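Local coordinates for protein fervidolysin (Fervidobacterium pennivorans, PDB 1R6V) that cleaves proteins as a subtilisin-like serine protease, degrading keratin into peptides and so letting its bacterium grow on native feathers, at residues R125-E130 against I141-Q146; N133-L138 against K215-V220; V577-R582 against Q604-I609; I646-G651 against I662-T667. The protein carries 1 engineered substitution. All blocks are in the same frame, centred on the assembly; numbering follows the deposited sequence.

Contact 1 (R125-E130 against I141-Q146); sequences RDYGEE and IGVTQQ. With CA (calcium ion), chain B.
Y127 and Q145 carry two unlike halves of a contact between the loop 125-130 and the link from helix 136-140 to helix 145-150. G142 ends the first helix in a Schellman motif and T144 N-caps the second, leaving V143 between them. The buried half rests on the Y127 ring, whose edge meets V143 O (CE2 to O 3.5 Å) and, at 4.2 Å from CE2, the methyl V143 CG1. L138 and W148 touch both side chains. Toward solvent the contact is polar and looser, resting on one direct hydrogen bond and a water. Q145 runs out extended beyond CG, and its NE2 donates to D126 O at 2.8 Å; the donor stands above that carbonyl plane, while the acceptor lies close to the plane of the amide. The D126 carboxylate comes no nearer than 3.7 Å, from OD2 to Q145 NE2, its plane 75° from the amide. An alanine in place of Q145 would probably leave D126 O without its amide donor and open a gap beside the Y127 backbone. Two residues on from Y127, E129 OE1 binds calcium. A water completes the polar half, donating to D126 O at 2.8 Å and accepting from Q145 N at 3.1 Å.

Contact 2 (N133-L138 against K215-V220); sequences NELWGL and KGIVGV. With CA (calcium ion), chain B.
The calcium-binding loop of this subtilisin-like domain turns I217, V218 and V220 against L135 and L138, which sit at the start of helix 136-140. One side of the loop thus grips a metal while another is packed with hydrocarbon, a simple example of a binding loop backed by a helix. L135 is the N-cap residue and the centre of an inverse gamma turn; its side chain crosses that of I217 at about a right angle. The two methyls of L135 divide the work: CD2 rests 3.9 Å from I217 CG2, whereas CD1 lies over the start of V218, 3.8 Å from its backbone N. I217 keeps CG1 between its backbone N and carbonyl carbon (chi1 64°), which leaves CG2 as the branch facing L135. V218 CG1 is shared, standing 4.1 Å from L135 CD1 and 4.0 Å from L138 CD1. One helical turn on from L135, L138 forks in the same way, with CD1 near V218 and CD2 at V220. Beyond this buried layer the I217 side chain also meets L348 and S349. K215 O and I217 O each bind the calcium ion, together with E129, D171, K211 and D213. The closest touch of the two segments is methyl to methyl, L138 CD2 to V220 CG2 at 3.6 Å.

Contact 3 (V577-R582 against Q604-I609); sequences VDPLLR and QISFGI
V577 and S606 face each other as an antiparallel hydrogen-bonded pair, V577 N donating to S606 O at 2.8 Å and S606 N returning a bond to V577 O, also at 2.8 Å. The first bond is close to straight (169°), the second more bent (150°). Both side chains lie on the same face of the sheet, where V577 CG1 rests 3.9 Å from S606 CB. Past this pair the chain leaves the sheet in a type I turn from D578 to L581, yet P579 still packs against the neighbouring strand. Its ring CD lies 3.4 Å from Q604 O, and its CB is 3.4 Å from S606 OG. That hydroxyl has its polar partner elsewhere, in V664 O. L581 N to D578 O closes the turn, and the D578 side chain braces it: R582 grips its carboxylate side-on in a salt bridge, NE to OD1 at 2.8 Å and NH2 to OD2 at 2.7 Å. R582 N adds a third bond, to the anti lone pair of OD1, so that oxygen is held by both backbone and side chain of one residue, which would probably keep the carboxylate from rotating. A water lies within hydrogen-bonding distance of both D578 OD2 and Q604 O. The whole illustrates how a strand end of an antiparallel sheet passes into a tight turn, here in the second beta-sandwich domain.

Contact 4 (I646-G651 against I662-T667); sequences IIDDFG and IYVWWT
I646 and Y663 form the tightest of the apolar contacts: I646 CG1 sits over the centre of the ring in a CH-pi contact, 3.7 Å from the centroid. Its CD1, swung round by chi2 of 80°, lies over the same face, 3.3 Å from Y663 CZ. An alanine in place of Y663 would probably open a gap under both of these I646 carbons. F650 CD1 adds a lighter touch, 4.0 Å from V664 CG2. The first segment, leaving strand 644-647 of the second beta-sandwich domain, folds here into a type I turn from D648 to G651, and an Asx turn lies within it: F650 N donates to D648 OD1 at 2.6 Å. The carboxylate oxygens meet carbon atoms of the second segment. D649 and W666 reach tip to tip, OD1 3.5 Å from CH2, while D649 OD2 forms a salt bridge with R529. Water supplies the polar links: one joins D648 OD2 to V664 O, and another donates to I647 O and accepts from W666 NE1, in the plane of the indole, at 3.0 Å.

In the fold
The four contacts fall into two pairs on opposite sides of the centre of an elongated chain. Contacts 1 and 2 have centres 7 Å apart and share the calcium site, E129 coming from one and K215 and I217 from the other; R125 NH1 to N133 O and E130 OE1 to G216 N probably add hydrogen bonds. The loop 215-220 follows helix 200-209, whose first residue, A200, is an engineered residue at a position assigned by inference to the charge relay system, with D162 and S381 as its probable other members. Contacts 3 and 4, with centres 8 Å apart, share a sheet, joined by the probable hydrogen bond from W666 N to I605 O. About 49 Å separates the nearest atoms of contacts 1 and 3, with no touch between the pairs.

Contact 1 (R125-E130 against I141-Q146)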
loop_
_atom_site.group_PDB
_atom_site.type_symbol
_atom_site.label_atom_id
_atom_site.label_comp_id
_atom_site.label_asym_id
_atom_site.label_seq_id
_atom_site.Cartn_x
_atom_site.Cartn_y
_atom_site.Cartn_z
ATOM N N ARG A 125 10.427 4.154 39.035
ATOM C CA ARG A 125 10.022 3.089 38.131
ATOM C C ARG A 125 9.778 1.817 38.914
ATOM O O ARG A 125 10.546 0.861 38.828
ATOM C CB ARG A 125 11.106 2.854 37.088
ATOM C CG ARG A 125 11.319 4.047 36.210
ATOM C CD ARG A 125 12.532 3.891 35.334
ATOM N NE ARG A 125 12.836 5.160 34.694
ATOM C CZ ARG A 125 13.992 5.445 34.112
ATOM N NH1 ARG A 125 14.963 4.542 34.080
ATOM N NH2 ARG A 125 14.175 6.639 33.575
ATOM N N ASP A 126 8.700 1.808 39.684
ATOM C CA ASP A 126 8.363 0.644 40.483
ATOM C C ASP A 126 7.276 -0.164 39.786
ATOM O O ASP A 126 6.085 0.022 40.047
ATOM C CB ASP A 126 7.902 1.089 41.878
ATOM C CG ASP A 126 7.647 -0.078 42.814
ATOM O OD1 ASP A 126 8.388 -1.085 42.737
ATOM O OD2 ASP A 126 6.711 0.022 43.642
ATOM N N TYR A 127 7.692 -1.061 38.894
ATOM C CA TYR A 127 6.746 -1.899 38.165
ATOM C C TYR A 127 6.680 -3.314 38.729
ATOM O O TYR A 127 5.882 -4.127 38.267
ATOM C CB TYR A 127 7.111 -1.945 36.675
ATOM C CG TYR A 127 7.322 -0.573 36.084
ATOM C CD1 TYR A 127 8.561 -0.205 35.563
ATOM C CD2 TYR A 127 6.316 0.399 36.141
ATOM C CE1 TYR A 127 8.806 1.087 35.125
ATOM C CE2 TYR A 127 6.554 1.706 35.704
ATOM C CZ TYR A 127 7.808 2.039 35.205
ATOM O OH TYR A 127 8.088 3.336 34.845
ATOM N N GLY A 128 7.531 -3.611 39.710
ATOM C CA GLY A 128 7.524 -4.928 40.332
ATOM C C GLY A 128 8.529 -5.952 39.821
ATOM O O GLY A 128 8.728 -7.000 40.444
ATOM N N GLU A 129 9.164 -5.652 38.693
ATOM C CA GLU A 129 10.137 -6.556 38.077
ATOM C C GLU A 129 11.553 -6.147 38.448
ATOM O O GLU A 129 11.830 -4.962 38.621
ATOM C CB GLU A 129 10.009 -6.508 36.555
ATOM C CG GLU A 129 8.577 -6.513 36.081
ATOM C CD GLU A 129 7.869 -7.796 36.413
ATOM O OE1 GLU A 129 7.982 -8.747 35.611
ATOM O OE2 GLU A 129 7.206 -7.861 37.479
ATOM N N GLU A 130 12.449 -7.122 38.519
ATOM C CA GLU A 130 13.827 -6.839 38.882
ATOM C C GLU A 130 14.519 -5.843 37.953
ATOM O O GLU A 130 15.429 -5.142 38.380
ATOM C CB GLU A 130 14.623 -8.138 38.947
ATOM C CG GLU A 130 14.777 -8.814 37.614
ATOM C CD GLU A 130 15.180 -10.265 37.749
ATOM O OE1 GLU A 130 15.200 -10.962 36.719
ATOM O OE2 GLU A 130 15.478 -10.716 38.889
ATOM N N ILE A 141 5.803 6.955 29.103
ATOM C CA ILE A 141 4.421 6.933 28.631
ATOM C C ILE A 141 3.394 6.969 29.755
ATOM O O ILE A 141 2.194 6.932 29.499
ATOM C CB ILE A 141 4.142 5.726 27.673
ATOM C CG1 ILE A 141 4.355 4.385 28.388
ATOM C CG2 ILE A 141 5.035 5.862 26.436
ATOM C CD1 ILE A 141 3.986 3.142 27.543
ATOM N N GLY A 142 3.861 7.051 30.997
ATOM C CA GLY A 142 2.942 7.135 32.128
ATOM C C GLY A 142 2.427 5.848 32.740
ATOM O O GLY A 142 1.414 5.848 33.439
ATOM N N VAL A 143 3.114 4.738 32.495
ATOM C CA VAL A 143 2.689 3.475 33.064
ATOM C C VAL A 143 2.953 3.434 34.572
ATOM O O VAL A 143 3.979 3.921 35.041
ATOM C CB VAL A 143 3.458 2.295 32.421
ATOM C CG1 VAL A 143 3.207 1.021 33.207
ATOM C CG2 VAL A 143 3.052 2.130 30.967
ATOM N N THR A 144 2.012 2.889 35.335
ATOM C CA THR A 144 2.216 2.715 36.769
ATOM C C THR A 144 1.488 1.431 37.131
ATOM O O THR A 144 0.603 0.982 36.394
ATOM C CB THR A 144 1.665 3.892 37.637
ATOM O OG1 THR A 144 0.235 3.923 37.575
ATOM C CG2 THR A 144 2.236 5.219 37.166
ATOM N N GLN A 145 1.870 0.812 38.240
ATOM C CA GLN A 145 1.193 -0.416 38.634
ATOM C C GLN A 145 -0.274 -0.116 38.917
ATOM O O GLN A 145 -1.151 -0.924 38.618
ATOM C CB GLN A 145 1.866 -1.038 39.861
ATOM C CG GLN A 145 3.265 -1.579 39.563
ATOM C CD GLN A 145 3.764 -2.542 40.627
ATOM O OE1 GLN A 145 3.195 -3.615 40.819
ATOM N NE2 GLN A 145 4.832 -2.163 41.321
ATOM N N GLN A 146 -0.543 1.058 39.474
ATOM C CA GLN A 146 -1.914 1.437 39.768
ATOM C C GLN A 146 -2.726 1.483 38.479
ATOM O O GLN A 146 -3.879 1.040 38.442
ATOM C CB GLN A 146 -1.945 2.801 40.454
ATOM C CG GLN A 146 -3.306 3.176 41.008
ATOM C CD GLN A 146 -3.264 4.456 41.821
ATOM O OE1 GLN A 146 -2.456 4.587 42.744
ATOM N NE2 GLN A 146 -4.135 5.407 41.486
HETATM CA CA CA B . 8.698 -10.163 33.848
HETATM O O HOH W 1 4.317 2.172 39.589
#

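Contact 2 (N133-L138 against K215-V220)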
loop_
_atom_site.group_PDB
_atom_site.type_symbol
_atom_site.label_atom_id
_atom_site.label_comp_id
_atom_site.label_asym_id
_atom_site.label_seq_id
_atom_site.Cartn_x
_atom_site.Cartn_y
_atom_site.Cartn_z
ATOM N N ASN A 133 13.991 -0.709 36.890
ATOM C CA ASN A 133 14.755 0.539 36.871
ATOM C C ASN A 133 15.240 0.931 35.487
ATOM O O ASN A 133 15.493 2.106 35.215
ATOM C CB ASN A 133 15.961 0.456 37.817
ATOM C CG ASN A 133 17.026 -0.506 37.321
ATOM O OD1 ASN A 133 16.810 -1.717 37.262
ATOM N ND2 ASN A 133 18.181 0.034 36.948
ATOM N N GLU A 134 15.380 -0.042 34.605
ATOM C CA GLU A 134 15.863 0.270 33.273
ATOM C C GLU A 134 14.788 0.560 32.237
ATOM O O GLU A 134 15.106 0.966 31.127
ATOM C CB GLU A 134 16.755 -0.861 32.784
ATOM C CG GLU A 134 18.064 -0.886 33.543
ATOM C CD GLU A 134 19.124 -1.639 32.814
ATOM O OE1 GLU A 134 19.053 -2.881 32.819
ATOM O OE2 GLU A 134 20.018 -0.981 32.231
ATOM N N LEU A 135 13.526 0.363 32.604
ATOM C CA LEU A 135 12.431 0.587 31.662
ATOM C C LEU A 135 11.960 2.039 31.607
ATOM O O LEU A 135 10.824 2.357 31.975
ATOM C CB LEU A 135 11.264 -0.341 32.017
ATOM C CG LEU A 135 11.671 -1.827 32.023
ATOM C CD1 LEU A 135 10.471 -2.689 32.408
ATOM C CD2 LEU A 135 12.220 -2.218 30.656
ATOM N N TRP A 136 12.837 2.914 31.123
ATOM C CA TRP A 136 12.521 4.332 31.039
ATOM C C TRP A 136 11.337 4.626 30.121
ATOM O O TRP A 136 10.605 5.599 30.326
ATOM C CB TRP A 136 13.745 5.129 30.571
ATOM C CG TRP A 136 14.003 5.075 29.093
ATOM C CD1 TRP A 136 14.758 4.160 28.415
ATOM C CD2 TRP A 136 13.515 5.998 28.117
ATOM N NE1 TRP A 136 14.781 4.464 27.079
ATOM C CE2 TRP A 136 14.022 5.588 26.865
ATOM C CE3 TRP A 136 12.698 7.138 28.182
ATOM C CZ2 TRP A 136 13.740 6.272 25.684
ATOM C CZ3 TRP A 136 12.417 7.821 27.005
ATOM C CH2 TRP A 136 12.940 7.385 25.769
ATOM N N GLY A 137 11.146 3.773 29.116
ATOM C CA GLY A 137 10.048 3.972 28.188
ATOM C C GLY A 137 8.695 3.857 28.872
ATOM O O GLY A 137 7.769 4.593 28.543
ATOM N N LEU A 138 8.567 2.936 29.818
ATOM C CA LEU A 138 7.300 2.790 30.528
ATOM C C LEU A 138 7.048 4.040 31.357
ATOM O O LEU A 138 5.920 4.531 31.439
ATOM C CB LEU A 138 7.325 1.572 31.445
ATOM C CG LEU A 138 7.474 0.227 30.736
ATOM C CD1 LEU A 138 7.372 -0.893 31.774
ATOM C CD2 LEU A 138 6.379 0.073 29.671
ATOM N N LYS A 215 10.297 -10.963 37.551
ATOM C CA LYS A 215 11.571 -11.220 36.879
ATOM C C LYS A 215 11.693 -10.496 35.540
ATOM O O LYS A 215 10.696 -10.144 34.934
ATOM C CB LYS A 215 11.715 -12.719 36.623
ATOM C CG LYS A 215 11.546 -13.590 37.866
ATOM C CD LYS A 215 12.774 -13.498 38.757
ATOM C CE LYS A 215 12.738 -14.516 39.890
ATOM N NZ LYS A 215 14.027 -14.541 40.632
ATOM N N GLY A 216 12.925 -10.291 35.084
ATOM C CA GLY A 216 13.150 -9.633 33.803
ATOM C C GLY A 216 12.434 -8.300 33.659
ATOM O O GLY A 216 12.479 -7.471 34.568
ATOM N N ILE A 217 11.781 -8.082 32.518
ATOM C CA ILE A 217 11.059 -6.834 32.293
ATOM C C ILE A 217 9.554 -7.095 32.306
ATOM O O ILE A 217 9.106 -8.174 32.679
ATOM C CB ILE A 217 11.455 -6.179 30.937
ATOM C CG1 ILE A 217 11.045 -7.072 29.759
ATOM C CG2 ILE A 217 12.976 -6.005 30.872
ATOM C CD1 ILE A 217 10.721 -6.276 28.480
ATOM N N VAL A 218 8.770 -6.091 31.941
ATOM C CA VAL A 218 7.326 -6.275 31.880
ATOM C C VAL A 218 6.877 -5.412 30.705
ATOM O O VAL A 218 7.491 -4.386 30.418
ATOM C CB VAL A 218 6.628 -5.853 33.211
ATOM C CG1 VAL A 218 6.974 -4.420 33.563
ATOM C CG2 VAL A 218 5.101 -6.046 33.094
ATOM N N GLY A 219 5.853 -5.865 29.987
ATOM C CA GLY A 219 5.375 -5.119 28.837
ATOM C C GLY A 219 4.439 -3.986 29.209
ATOM O O GLY A 219 4.058 -3.842 30.364
ATOM N N VAL A 220 4.113 -3.162 28.226
ATOM C CA VAL A 220 3.189 -2.048 28.404
ATOM C C VAL A 220 1.807 -2.604 28.769
ATOM O O VAL A 220 1.075 -2.016 29.573
ATOM C CB VAL A 220 3.056 -1.250 27.092
ATOM C CG1 VAL A 220 1.947 -0.234 27.214
ATOM C CG2 VAL A 220 4.394 -0.559 26.760
HETATM CA CA CA B . 8.698 -10.163 33.848
#

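Contact 3 (V577-R582 against Q604-I609)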
loop_
_atom_site.group_PDB
_atom_site.type_symbol
_atom_site.label_atom_id
_atom_site.label_comp_id
_atom_site.label_asym_id
_atom_site.label_seq_id
_atom_site.Cartn_x
_atom_site.Cartn_y
_atom_site.Cartn_z
ATOM N N VAL A 577 -12.037 2.620 -33.822
ATOM C CA VAL A 577 -12.142 1.218 -33.462
ATOM C C VAL A 577 -11.632 0.873 -32.070
ATOM O O VAL A 577 -10.867 1.621 -31.464
ATOM C CB VAL A 577 -11.396 0.365 -34.538
ATOM C CG1 VAL A 577 -9.911 0.678 -34.523
ATOM C CG2 VAL A 577 -11.638 -1.106 -34.332
ATOM N N ASP A 578 -12.093 -0.266 -31.564
ATOM C CA ASP A 578 -11.663 -0.759 -30.268
ATOM C C ASP A 578 -10.205 -1.188 -30.481
ATOM O O ASP A 578 -9.875 -1.783 -31.506
ATOM C CB ASP A 578 -12.537 -1.951 -29.869
ATOM C CG ASP A 578 -11.982 -2.712 -28.687
ATOM O OD1 ASP A 578 -11.586 -3.882 -28.881
ATOM O OD2 ASP A 578 -11.937 -2.137 -27.574
ATOM N N PRO A 579 -9.312 -0.875 -29.532
ATOM C CA PRO A 579 -7.899 -1.244 -29.668
ATOM C C PRO A 579 -7.634 -2.734 -29.799
ATOM O O PRO A 579 -6.600 -3.138 -30.327
ATOM C CB PRO A 579 -7.244 -0.639 -28.425
ATOM C CG PRO A 579 -8.382 -0.411 -27.477
ATOM C CD PRO A 579 -9.526 -0.018 -28.355
ATOM N N LEU A 580 -8.573 -3.535 -29.309
ATOM C CA LEU A 580 -8.473 -4.990 -29.377
ATOM C C LEU A 580 -9.219 -5.502 -30.599
ATOM O O LEU A 580 -9.340 -6.713 -30.800
ATOM C CB LEU A 580 -9.070 -5.631 -28.122
ATOM C CG LEU A 580 -8.247 -5.604 -26.837
ATOM C CD1 LEU A 580 -8.056 -4.190 -26.338
ATOM C CD2 LEU A 580 -8.979 -6.439 -25.783
ATOM N N LEU A 581 -9.726 -4.574 -31.404
ATOM C CA LEU A 581 -10.463 -4.901 -32.622
ATOM C C LEU A 581 -11.694 -5.766 -32.370
ATOM O O LEU A 581 -12.046 -6.604 -33.199
ATOM C CB LEU A 581 -9.544 -5.600 -33.630
ATOM C CG LEU A 581 -8.278 -4.820 -33.984
ATOM C CD1 LEU A 581 -7.444 -5.589 -34.997
ATOM C CD2 LEU A 581 -8.670 -3.455 -34.534
ATOM N N ARG A 582 -12.349 -5.550 -31.231
ATOM C CA ARG A 582 -13.555 -6.301 -30.879
ATOM C C ARG A 582 -14.744 -5.754 -31.675
ATOM O O ARG A 582 -15.743 -6.446 -31.896
ATOM C CB ARG A 582 -13.837 -6.184 -29.371
ATOM C CG ARG A 582 -12.837 -6.929 -28.475
ATOM C CD ARG A 582 -13.054 -6.620 -26.999
ATOM N NE ARG A 582 -12.686 -5.247 -26.666
ATOM C CZ ARG A 582 -12.684 -4.741 -25.438
ATOM N NH1 ARG A 582 -13.038 -5.495 -24.403
ATOM N NH2 ARG A 582 -12.307 -3.481 -25.240
ATOM N N GLN A 604 -11.332 4.178 -24.352
ATOM C CA GLN A 604 -10.056 4.039 -25.039
ATOM C C GLN A 604 -10.304 3.571 -26.464
ATOM O O GLN A 604 -10.973 2.561 -26.696
ATOM C CB GLN A 604 -9.166 3.084 -24.242
ATOM C CG GLN A 604 -8.873 3.686 -22.862
ATOM C CD GLN A 604 -8.197 2.731 -21.908
ATOM O OE1 GLN A 604 -8.562 1.559 -21.829
ATOM N NE2 GLN A 604 -7.214 3.232 -21.162
ATOM N N ILE A 605 -9.779 4.334 -27.418
ATOM C CA ILE A 605 -9.999 4.036 -28.825
ATOM C C ILE A 605 -8.737 4.052 -29.659
ATOM O O ILE A 605 -7.681 4.488 -29.201
ATOM C CB ILE A 605 -10.983 5.063 -29.457
ATOM C CG1 ILE A 605 -10.411 6.482 -29.334
ATOM C CG2 ILE A 605 -12.354 4.975 -28.784
ATOM C CD1 ILE A 605 -11.286 7.585 -29.949
ATOM N N SER A 606 -8.868 3.551 -30.886
ATOM C CA SER A 606 -7.786 3.550 -31.864
ATOM C C SER A 606 -8.403 4.090 -33.157
ATOM O O SER A 606 -9.625 4.037 -33.347
ATOM C CB SER A 606 -7.219 2.137 -32.094
ATOM O OG SER A 606 -6.614 1.641 -30.908
ATOM N N PHE A 607 -7.552 4.607 -34.041
ATOM C CA PHE A 607 -8.004 5.201 -35.302
ATOM C C PHE A 607 -7.567 4.375 -36.494
ATOM O O PHE A 607 -6.451 3.885 -36.536
ATOM C CB PHE A 607 -7.421 6.616 -35.472
ATOM C CG PHE A 607 -7.663 7.527 -34.300
ATOM C CD1 PHE A 607 -8.945 7.713 -33.806
ATOM C CD2 PHE A 607 -6.608 8.231 -33.718
ATOM C CE1 PHE A 607 -9.187 8.588 -32.752
ATOM C CE2 PHE A 607 -6.835 9.110 -32.661
ATOM C CZ PHE A 607 -8.131 9.288 -32.177
ATOM N N GLY A 608 -8.448 4.224 -37.466
ATOM C CA GLY A 608 -8.058 3.461 -38.634
ATOM C C GLY A 608 -8.670 4.012 -39.896
ATOM O O GLY A 608 -9.458 4.959 -39.880
ATOM N N ILE A 609 -8.289 3.403 -41.007
ATOM C CA ILE A 609 -8.810 3.775 -42.300
ATOM C C ILE A 609 -9.106 2.477 -43.039
ATOM O O ILE A 609 -8.347 1.510 -42.950
ATOM C CB ILE A 609 -7.792 4.627 -43.085
ATOM C CG1 ILE A 609 -7.636 5.979 -42.386
ATOM C CG2 ILE A 609 -8.256 4.822 -44.520
ATOM C CD1 ILE A 609 -6.772 6.953 -43.089
HETATM O O HOH W 2 -12.438 0.380 -26.446
#

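Contact 4 (I646-G651 against I662-T667)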
loop_
_atom_site.group_PDB
_atom_site.type_symbol
_atom_site.label_atom_id
_atom_site.label_comp_id
_atom_site.label_asym_id
_atom_site.label_seq_id
_atom_site.Cartn_x
_atom_site.Cartn_y
_atom_site.Cartn_z
ATOM N N ILE A 646 -4.139 0.955 -39.358
ATOM C CA ILE A 646 -4.301 1.735 -38.131
ATOM C C ILE A 646 -3.353 2.933 -38.195
ATOM O O ILE A 646 -2.255 2.832 -38.724
ATOM C CB ILE A 646 -3.953 0.890 -36.866
ATOM C CG1 ILE A 646 -4.894 -0.313 -36.759
ATOM C CG2 ILE A 646 -4.096 1.736 -35.608
ATOM C CD1 ILE A 646 -4.513 -1.447 -37.655
ATOM N N ILE A 647 -3.782 4.057 -37.638
ATOM C CA ILE A 647 -2.983 5.281 -37.656
ATOM C C ILE A 647 -2.762 5.798 -36.246
ATOM O O ILE A 647 -3.727 6.004 -35.517
ATOM C CB ILE A 647 -3.723 6.414 -38.401
ATOM C CG1 ILE A 647 -4.156 5.953 -39.795
ATOM C CG2 ILE A 647 -2.834 7.653 -38.472
ATOM C CD1 ILE A 647 -3.023 5.711 -40.733
ATOM N N ASP A 648 -1.514 6.040 -35.859
ATOM C CA ASP A 648 -1.267 6.583 -34.527
ATOM C C ASP A 648 0.104 7.243 -34.441
ATOM O O ASP A 648 0.819 7.327 -35.451
ATOM C CB ASP A 648 -1.444 5.494 -33.455
ATOM C CG ASP A 648 -0.497 4.336 -33.633
ATOM O OD1 ASP A 648 0.698 4.588 -33.888
ATOM O OD2 ASP A 648 -0.950 3.171 -33.497
ATOM N N ASP A 649 0.486 7.726 -33.259
ATOM C CA ASP A 649 1.772 8.400 -33.144
ATOM C C ASP A 649 2.986 7.495 -33.247
ATOM O O ASP A 649 4.125 7.965 -33.223
ATOM C CB ASP A 649 1.846 9.276 -31.867
ATOM C CG ASP A 649 1.209 8.635 -30.642
ATOM O OD1 ASP A 649 0.440 7.658 -30.780
ATOM O OD2 ASP A 649 1.461 9.137 -29.523
ATOM N N PHE A 650 2.741 6.201 -33.400
ATOM C CA PHE A 650 3.825 5.247 -33.531
ATOM C C PHE A 650 3.745 4.533 -34.872
ATOM O O PHE A 650 4.341 3.477 -35.054
ATOM C CB PHE A 650 3.786 4.228 -32.394
ATOM C CG PHE A 650 3.987 4.837 -31.044
ATOM C CD1 PHE A 650 2.914 5.376 -30.334
ATOM C CD2 PHE A 650 5.262 4.898 -30.490
ATOM C CE1 PHE A 650 3.108 5.966 -29.092
ATOM C CE2 PHE A 650 5.472 5.482 -29.257
ATOM C CZ PHE A 650 4.392 6.020 -28.548
ATOM N N GLY A 651 2.985 5.107 -35.801
ATOM C CA GLY A 651 2.860 4.529 -37.131
ATOM C C GLY A 651 1.841 3.422 -37.333
ATOM O O GLY A 651 1.836 2.784 -38.385
ATOM N N ILE A 662 -3.595 -5.589 -29.747
ATOM C CA ILE A 662 -3.847 -4.517 -28.810
ATOM C C ILE A 662 -3.088 -3.327 -29.392
ATOM O O ILE A 662 -1.895 -3.167 -29.172
ATOM C CB ILE A 662 -3.372 -4.842 -27.351
ATOM C CG1 ILE A 662 -3.471 -3.584 -26.499
ATOM C CG2 ILE A 662 -1.958 -5.365 -27.328
ATOM C CD1 ILE A 662 -4.792 -2.950 -26.561
ATOM N N TYR A 663 -3.791 -2.519 -30.180
ATOM C CA TYR A 663 -3.168 -1.363 -30.801
ATOM C C TYR A 663 -3.089 -0.200 -29.835
ATOM O O TYR A 663 -3.897 -0.096 -28.912
ATOM C CB TYR A 663 -3.948 -0.917 -32.042
ATOM C CG TYR A 663 -3.699 -1.793 -33.251
ATOM C CD1 TYR A 663 -4.500 -2.902 -33.507
ATOM C CD2 TYR A 663 -2.625 -1.536 -34.107
ATOM C CE1 TYR A 663 -4.238 -3.740 -34.586
ATOM C CE2 TYR A 663 -2.353 -2.368 -35.189
ATOM C CZ TYR A 663 -3.167 -3.467 -35.418
ATOM O OH TYR A 663 -2.902 -4.305 -36.474
ATOM N N VAL A 664 -2.097 0.657 -30.059
ATOM C CA VAL A 664 -1.907 1.861 -29.259
ATOM C C VAL A 664 -3.278 2.525 -29.177
ATOM O O VAL A 664 -4.032 2.575 -30.162
ATOM C CB VAL A 664 -0.874 2.800 -29.944
ATOM C CG1 VAL A 664 -0.996 4.210 -29.418
ATOM C CG2 VAL A 664 0.546 2.278 -29.676
ATOM N N TRP A 665 -3.616 3.016 -27.991
ATOM C CA TRP A 665 -4.911 3.644 -27.805
ATOM C C TRP A 665 -4.824 5.059 -27.270
ATOM O O TRP A 665 -3.768 5.494 -26.814
ATOM C CB TRP A 665 -5.777 2.793 -26.873
ATOM C CG TRP A 665 -5.233 2.679 -25.476
ATOM C CD1 TRP A 665 -5.494 3.512 -24.415
ATOM C CD2 TRP A 665 -4.334 1.678 -24.987
ATOM N NE1 TRP A 665 -4.810 3.087 -23.301
ATOM C CE2 TRP A 665 -4.090 1.964 -23.621
ATOM C CE3 TRP A 665 -3.710 0.565 -25.571
ATOM C CZ2 TRP A 665 -3.247 1.173 -22.822
ATOM C CZ3 TRP A 665 -2.868 -0.225 -24.776
ATOM C CH2 TRP A 665 -2.647 0.086 -23.415
ATOM N N TRP A 666 -5.953 5.756 -27.362
ATOM C CA TRP A 666 -6.096 7.138 -26.895
ATOM C C TRP A 666 -7.113 7.068 -25.761
ATOM O O TRP A 666 -8.212 6.531 -25.932
ATOM C CB TRP A 666 -6.617 8.021 -28.033
ATOM C CG TRP A 666 -5.766 7.903 -29.257
ATOM C CD1 TRP A 666 -5.850 6.944 -30.221
ATOM C CD2 TRP A 666 -4.629 8.712 -29.589
ATOM N NE1 TRP A 666 -4.833 7.097 -31.132
ATOM C CE2 TRP A 666 -4.067 8.175 -30.768
ATOM C CE3 TRP A 666 -4.029 9.834 -28.999
ATOM C CZ2 TRP A 666 -2.933 8.721 -31.375
ATOM C CZ3 TRP A 666 -2.899 10.377 -29.600
ATOM C CH2 TRP A 666 -2.364 9.816 -30.779
ATOM N N THR A 667 -6.731 7.609 -24.613
ATOM C CA THR A 667 -7.567 7.574 -23.419
ATOM C C THR A 667 -8.309 8.894 -23.227
ATOM O O THR A 667 -7.686 9.937 -23.046
ATOM C CB THR A 667 -6.678 7.251 -22.194
ATOM O OG1 THR A 667 -6.007 6.002 -22.418
ATOM C CG2 THR A 667 -7.512 7.120 -20.924
HETATM O O HOH W 3 -4.966 5.047 -33.328
HETATM O O HOH W 4 -3.674 2.780 -32.777
#